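Side-chain contact in tRNA (guanine(9)-N1)-methyltransferase (Schizosaccharomyces pombe, PDB 4JWH), which catalyses the S-adenosyl-L-methionine-dependent N1-methylation of guanosine at position 9 of cytoplasmic tRNA: residues A[132-137]-A[256-261]. Sequence-based numbering, arbitrary orientation.
With SAH (S-adenosyl-L-homocysteine), chain C.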
loop_
_atom_site.group_PDB
_atom_site.type_symbol
_atom_site.label_atom_id
_atom_site.label_comp_id
_atom_site.label_asym_id
_atom_site.label_seq_id
_atom_site.Cartn_x
_atom_site.Cartn_y
_atom_site.Cartn_z
ATOM N N HIS A 132 -4.425 -7.919 -0.127
ATOM C CA HIS A 132 -4.128 -9.332 0.149
ATOM C C HIS A 132 -4.383 -10.237 -1.063
ATOM O O HIS A 132 -3.560 -11.092 -1.389
ATOM C CB HIS A 132 -4.915 -9.842 1.357
ATOM C CG HIS A 132 -4.785 -11.313 1.561
ATOM N ND1 HIS A 132 -5.815 -12.193 1.296
ATOM C CD2 HIS A 132 -3.729 -12.069 1.955
ATOM C CE1 HIS A 132 -5.408 -13.425 1.553
ATOM N NE2 HIS A 132 -4.153 -13.377 1.964
ATOM N N SER A 133 -5.505 -10.051 -1.762
ATOM C CA SER A 133 -5.827 -10.976 -2.876
ATOM C C SER A 133 -4.831 -10.800 -4.025
ATOM O O SER A 133 -4.376 -11.774 -4.610
ATOM C CB SER A 133 -7.267 -10.778 -3.377
ATOM O OG SER A 133 -8.139 -10.668 -2.256
ATOM N N ALA A 134 -4.503 -9.548 -4.340
ATOM C CA ALA A 134 -3.507 -9.245 -5.380
ATOM C C ALA A 134 -2.125 -9.800 -4.979
ATOM O O ALA A 134 -1.412 -10.380 -5.796
ATOM C CB ALA A 134 -3.452 -7.748 -5.622
ATOM N N ASN A 135 -1.773 -9.677 -3.701
ATOM C CA ASN A 135 -0.525 -10.274 -3.227
ATOM C C ASN A 135 -0.437 -11.792 -3.366
ATOM O O ASN A 135 0.609 -12.339 -3.706
ATOM C CB ASN A 135 -0.284 -9.910 -1.767
ATOM C CG ASN A 135 1.158 -10.085 -1.377
ATOM O OD1 ASN A 135 2.048 -9.761 -2.139
ATOM N ND2 ASN A 135 1.391 -10.574 -0.183
ATOM N N ARG A 136 -1.537 -12.465 -3.074
ATOM C CA ARG A 136 -1.588 -13.931 -3.104
ATOM C C ARG A 136 -1.290 -14.539 -4.482
ATOM O O ARG A 136 -0.641 -15.589 -4.568
ATOM C CB ARG A 136 -2.953 -14.433 -2.584
ATOM C CG ARG A 136 -2.978 -15.957 -2.287
ATOM C CD ARG A 136 -2.003 -16.360 -1.122
ATOM N NE ARG A 136 -2.566 -15.999 0.175
ATOM C CZ ARG A 136 -3.422 -16.762 0.854
ATOM N NH1 ARG A 136 -3.781 -17.954 0.384
ATOM N NH2 ARG A 136 -3.923 -16.328 2.002
ATOM N N THR A 137 -1.778 -13.879 -5.541
ATOM C CA THR A 137 -1.638 -14.364 -6.903
ATOM C C THR A 137 -0.403 -13.760 -7.586
ATOM O O THR A 137 -0.120 -14.071 -8.748
ATOM C CB THR A 137 -2.908 -14.052 -7.762
ATOM O OG1 THR A 137 -3.162 -12.642 -7.767
ATOM C CG2 THR A 137 -4.130 -14.793 -7.250
ATOM N N GLN A 256 -5.045 0.254 -5.746
ATOM C CA GLN A 256 -4.429 0.547 -7.057
ATOM C C GLN A 256 -2.910 0.702 -6.923
ATOM O O GLN A 256 -2.129 0.199 -7.741
ATOM C CB GLN A 256 -5.046 1.791 -7.705
ATOM C CG GLN A 256 -6.418 1.523 -8.339
ATOM C CD GLN A 256 -7.075 2.791 -8.856
ATOM O OE1 GLN A 256 -6.926 3.859 -8.262
ATOM N NE2 GLN A 256 -7.810 2.676 -9.973
ATOM N N VAL A 257 -2.490 1.390 -5.877
ATOM C CA VAL A 257 -1.062 1.631 -5.659
ATOM C C VAL A 257 -0.400 0.299 -5.347
ATOM O O VAL A 257 0.612 -0.050 -5.928
ATOM C CB VAL A 257 -0.868 2.617 -4.474
ATOM C CG1 VAL A 257 0.597 2.647 -4.031
ATOM C CG2 VAL A 257 -1.325 4.011 -4.909
ATOM N N PHE A 258 -1.001 -0.469 -4.445
ATOM C CA PHE A 258 -0.456 -1.805 -4.135
ATOM C C PHE A 258 -0.293 -2.659 -5.390
ATOM O O PHE A 258 0.771 -3.256 -5.625
ATOM C CB PHE A 258 -1.294 -2.577 -3.111
ATOM C CG PHE A 258 -0.699 -3.910 -2.781
ATOM C CD1 PHE A 258 0.245 -4.017 -1.773
ATOM C CD2 PHE A 258 -0.999 -5.030 -3.546
ATOM C CE1 PHE A 258 0.865 -5.261 -1.489
ATOM C CE2 PHE A 258 -0.375 -6.259 -3.293
ATOM C CZ PHE A 258 0.562 -6.356 -2.253
ATOM N N GLU A 259 -1.368 -2.751 -6.177
ATOM C CA GLU A 259 -1.373 -3.536 -7.399
ATOM C C GLU A 259 -0.285 -3.074 -8.374
ATOM O O GLU A 259 0.387 -3.896 -9.044
ATOM C CB GLU A 259 -2.762 -3.466 -8.058
ATOM C CG GLU A 259 -3.872 -4.198 -7.286
ATOM C CD GLU A 259 -5.265 -3.738 -7.736
ATOM O OE1 GLU A 259 -6.254 -4.110 -7.096
ATOM O OE2 GLU A 259 -5.357 -2.946 -8.720
ATOM N N ILE A 260 -0.110 -1.754 -8.481
ATOM C CA ILE A 260 0.932 -1.230 -9.362
ATOM C C ILE A 260 2.336 -1.651 -8.881
ATOM O O ILE A 260 3.155 -2.093 -9.681
ATOM C CB ILE A 260 0.808 0.299 -9.518
ATOM C CG1 ILE A 260 -0.388 0.655 -10.442
ATOM C CG2 ILE A 260 2.156 0.958 -9.968
ATOM C CD1 ILE A 260 -0.830 2.095 -10.153
ATOM N N LEU A 261 2.601 -1.522 -7.582
ATOM C CA LEU A 261 3.896 -1.939 -7.013
ATOM C C LEU A 261 4.159 -3.400 -7.311
ATOM O O LEU A 261 5.240 -3.756 -7.765
ATOM C CB LEU A 261 3.949 -1.704 -5.505
ATOM C CG LEU A 261 3.702 -0.252 -5.057
ATOM C CD1 LEU A 261 3.685 -0.221 -3.512
ATOM C CD2 LEU A 261 4.820 0.649 -5.609
HETATM N N SAH C . -4.617 12.741 0.891
HETATM C CA SAH C . -4.184 11.379 1.168
HETATM C CB SAH C . -4.949 10.471 0.169
HETATM C CG SAH C . -4.089 9.398 -0.355
HETATM S SD SAH C . -4.608 8.078 -1.382
HETATM C C SAH C . -2.664 11.397 1.266
HETATM O O SAH C . -1.919 10.518 0.951
HETATM O OXT SAH C . -2.128 12.343 1.759
HETATM C "C5'" SAH C . -4.055 6.698 -0.464
HETATM C "C4'" SAH C . -2.581 6.318 -0.553
HETATM O "O4'" SAH C . -2.211 5.855 -1.815
HETATM C "C3'" SAH C . -1.554 7.403 -0.205
HETATM O "O3'" SAH C . -1.381 7.564 1.173
HETATM C "C2'" SAH C . -0.317 6.956 -0.903
HETATM O "O2'" SAH C . 0.355 6.072 -0.065
HETATM C "C1'" SAH C . -0.905 6.261 -2.102
HETATM N N9 SAH C . -0.831 7.061 -3.337
HETATM C C8 SAH C . -1.839 7.479 -4.048
HETATM N N7 SAH C . -1.462 8.104 -5.133
HETATM C C5 SAH C . -0.166 8.060 -5.148
HETATM C C6 SAH C . 0.907 8.535 -6.023
HETATM N N6 SAH C . 0.626 9.195 -7.117
HETATM N N1 SAH C . 2.145 8.285 -5.674
HETATM C C2 SAH C . 2.435 7.618 -4.571
HETATM N N3 SAH C . 1.534 7.176 -3.731
HETATM C C4 SAH C . 0.239 7.354 -3.959
#
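Phe258 reaches out from the helix segment 256-261 and lays the far end of its ring against Ala134 and Asn135 of segment 132-137. Its CG stands anti to the backbone N (chi1 -178°), which points the ring at segment 132-137. CZ is the leading atom: it meets Asn135 CB at 3.7 Å, a contact oblique to the ring, while Asn135 OD1 sits at the ring edge, in its plane and likewise 3.7 Å from CZ. The Asn135 amide is turned almost square to the ring, the two planes 88° apart. Asn135 thus presents CB and OD1 to CZ, while its ND2 donates to the carbonyl oxygen of Val142.

Ala134 takes the neighbouring place. Its methyl lies at the ring edge, 4.1 Å from Phe258 CE2, and also rests on the aliphatic part of Glu259, with CB 3.9 Å from Glu259 CG. Beyond that CG the glutamate chain runs on extended, and its OE1 is bonded to Asn255 ND2 one turn back on its own helix. The backbones come nearest here, Ala134 CA to Glu259 CA being 6.4 Å, consistent with the small side chain of the alanine.

An alanine in place of Phe258 would probably leave Asn135 CB and the Ala134 methyl without their aromatic partner and open a gap between the helices.

The segment axes run nearly parallel, 11° apart and 9.7 Å at closest approach. Phe258 also touches Ile106 and Ile211 on the central strands, while Val257 beside it packs its CG2 against the adenine of S-adenosyl-L-homocysteine. Two helices side by side on one face of a parallel sheet, one of them lining the cofactor pocket, fit the alpha/beta SPOUT methyltransferase fold.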